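Local structure of Atg5 (3VQI) at residues A[243-247]-A[261-265]. The protein takes part in autophagic vesicle formation, cytoplasm-to-vacuole transport and nucleophagy, and forms the autophagy-essential conjugate with Atg12. Residues are numbered along the deposited sequence.
Sequences IIQGI and IFASI
A β-hairpin with a two-residue turn meets the C-terminal end of a helix in the ubiquitin-like UblB domain. Strand 241-244 turns into strand 247-250 through a type I' turn, I244 to I247, closed by backbone hydrogen bonds I247 N to I244 O (2.7 Å) and I244 N to I247 O (3.0 Å). Q245 (phi/psi 46/31) and G246 (84/10) take its left-handed corners; a β-carbon on G246 would jam against the preceding carbonyl. On the helix, F262 (chi1 m) faces Q245, CA to CA 6.5 Å, and packs its large apolar side chain on two branched ones: F262 CB lies 3.6 Å from I244 CG2, F262 CZ 3.3 Å from I247 CD1. Q245, chi1 and chi2 both m, is long enough for its NE2 to donate a hydrogen bond to F262 O (3.2 Å). A263, small, first to leave helical phi/psi, points its CB away. S264 OG lies 3.5 Å from Q245 NE2, at a poor angle for bonding. Around this junction, D45 also accepts from Q245 NE2, V11 of helix 6-12 touches Q245 and F262, and strand 269-272 packs against I244 and S264.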
ATOM      1  N   ILE A 243       7.692  -9.930   7.717  1.00 77.92           N
ATOM      2  CA  ILE A 243       7.562  -8.478   7.814  1.00 74.59           C
ATOM      3  C   ILE A 243       6.125  -8.030   7.584  1.00 73.14           C
ATOM      4  O   ILE A 243       5.575  -8.207   6.498  1.00 74.19           O
ATOM      5  CB  ILE A 243       8.459  -7.730   6.816  1.00 74.01           C
ATOM      6  CG1 ILE A 243       9.936  -7.993   7.125  1.00 72.50           C
ATOM      7  CG2 ILE A 243       8.185  -6.236   6.914  1.00 74.10           C
ATOM      8  CD1 ILE A 243      10.897  -7.126   6.319  1.00 69.58           C
ATOM      9  N   ILE A 244       5.521  -7.462   8.622  1.00 70.84           N
ATOM     10  CA  ILE A 244       4.152  -6.976   8.550  1.00 67.45           C
ATOM     11  C   ILE A 244       4.111  -5.560   9.088  1.00 66.91           C
ATOM     12  O   ILE A 244       4.665  -5.283  10.148  1.00 66.87           O
ATOM     13  CB  ILE A 244       3.212  -7.825   9.393  1.00 66.77           C
ATOM     14  CG1 ILE A 244       3.223  -9.265   8.885  1.00 65.42           C
ATOM     15  CG2 ILE A 244       1.811  -7.243   9.344  1.00 65.63           C
ATOM     16  CD1 ILE A 244       2.380 -10.205   9.712  1.00 64.56           C
ATOM     17  N   GLN A 245       3.463  -4.666   8.348  1.00 65.30           N
ATOM     18  CA  GLN A 245       3.348  -3.274   8.756  1.00 64.34           C
ATOM     19  C   GLN A 245       4.666  -2.678   9.236  1.00 66.35           C
ATOM     20  O   GLN A 245       4.675  -1.796  10.095  1.00 66.63           O
ATOM     21  CB  GLN A 245       2.289  -3.146   9.846  1.00 61.24           C
ATOM     22  CG  GLN A 245       0.869  -3.191   9.324  1.00 56.61           C
ATOM     23  CD  GLN A 245       0.534  -1.963   8.502  1.00 55.72           C
ATOM     24  OE1 GLN A 245       1.311  -1.003   8.452  1.00 55.23           O
ATOM     25  NE2 GLN A 245      -0.628  -1.978   7.863  1.00 54.76           N
ATOM     26  N   GLY A 246       5.772  -3.170   8.681  1.00 67.93           N
ATOM     27  CA  GLY A 246       7.085  -2.661   9.041  1.00 69.94           C
ATOM     28  C   GLY A 246       7.717  -3.251  10.291  1.00 72.87           C
ATOM     29  O   GLY A 246       8.742  -2.755  10.776  1.00 72.31           O
ATOM     30  N   ILE A 247       7.119  -4.312  10.821  1.00 74.48           N
ATOM     31  CA  ILE A 247       7.654  -4.937  12.019  1.00 76.06           C
ATOM     32  C   ILE A 247       7.833  -6.442  11.846  1.00 77.59           C
ATOM     33  O   ILE A 247       7.011  -7.114  11.215  1.00 75.40           O
ATOM     34  CB  ILE A 247       6.749  -4.643  13.246  1.00 76.56           C
ATOM     35  CG1 ILE A 247       5.320  -5.111  12.975  1.00 76.88           C
ATOM     36  CG2 ILE A 247       6.742  -3.143  13.543  1.00 75.89           C
ATOM     37  CD1 ILE A 247       4.307  -4.569  13.963  1.00 77.60           C
ATOM     38  N   ILE A 261      -5.420  -6.672  13.734  1.00 69.56           N
ATOM     39  CA  ILE A 261      -4.605  -5.530  14.133  1.00 68.22           C
ATOM     40  C   ILE A 261      -3.708  -4.914  13.049  1.00 66.73           C
ATOM     41  O   ILE A 261      -3.415  -3.717  13.101  1.00 65.92           O
ATOM     42  CB  ILE A 261      -3.696  -5.904  15.332  1.00 68.32           C
ATOM     43  CG1 ILE A 261      -2.549  -4.894  15.460  1.00 67.85           C
ATOM     44  CG2 ILE A 261      -3.152  -7.311  15.150  1.00 69.35           C
ATOM     45  CD1 ILE A 261      -1.499  -5.268  16.467  1.00 68.31           C
ATOM     46  N   PHE A 262      -3.285  -5.712  12.069  1.00 63.86           N
ATOM     47  CA  PHE A 262      -2.369  -5.214  11.046  1.00 60.27           C
ATOM     48  C   PHE A 262      -2.826  -5.091   9.598  1.00 58.47           C
ATOM     49  O   PHE A 262      -2.027  -4.718   8.739  1.00 56.61           O
ATOM     50  CB  PHE A 262      -1.089  -6.045  11.073  1.00 61.13           C
ATOM     51  CG  PHE A 262      -0.310  -5.921  12.345  1.00 61.14           C
ATOM     52  CD1 PHE A 262      -0.079  -4.673  12.914  1.00 61.47           C
ATOM     53  CD2 PHE A 262       0.245  -7.049  12.950  1.00 61.76           C
ATOM     54  CE1 PHE A 262       0.700  -4.549  14.068  1.00 63.57           C
ATOM     55  CE2 PHE A 262       1.024  -6.936  14.101  1.00 62.22           C
ATOM     56  CZ  PHE A 262       1.255  -5.683  14.663  1.00 62.20           C
ATOM     57  N   ALA A 263      -4.084  -5.407   9.313  1.00 56.89           N
ATOM     58  CA  ALA A 263      -4.582  -5.291   7.947  1.00 55.90           C
ATOM     59  C   ALA A 263      -4.342  -3.863   7.461  1.00 56.22           C
ATOM     60  O   ALA A 263      -4.456  -2.908   8.232  1.00 56.72           O
ATOM     61  CB  ALA A 263      -6.062  -5.616   7.893  1.00 54.59           C
ATOM     62  N   SER A 264      -4.014  -3.725   6.182  1.00 55.29           N
ATOM     63  CA  SER A 264      -3.738  -2.416   5.596  1.00 53.84           C
ATOM     64  C   SER A 264      -5.034  -1.705   5.208  1.00 52.95           C
ATOM     65  O   SER A 264      -6.088  -2.324   5.176  1.00 54.53           O
ATOM     66  CB  SER A 264      -2.815  -2.594   4.393  1.00 52.06           C
ATOM     67  OG  SER A 264      -1.624  -3.253   4.797  1.00 49.90           O
ATOM     68  N   ILE A 265      -4.956  -0.412   4.909  1.00 51.32           N
ATOM     69  CA  ILE A 265      -6.147   0.365   4.566  1.00 51.67           C
ATOM     70  C   ILE A 265      -6.994  -0.179   3.434  1.00 49.83           C
ATOM     71  O   ILE A 265      -8.085   0.323   3.187  1.00 47.79           O
ATOM     72  CB  ILE A 265      -5.801   1.837   4.204  1.00 54.14           C
ATOM     73  CG1 ILE A 265      -4.719   1.858   3.122  1.00 53.19           C
ATOM     74  CG2 ILE A 265      -5.384   2.612   5.461  1.00 53.41           C
ATOM     75  CD1 ILE A 265      -4.427   3.231   2.580  1.00 56.14           C
TER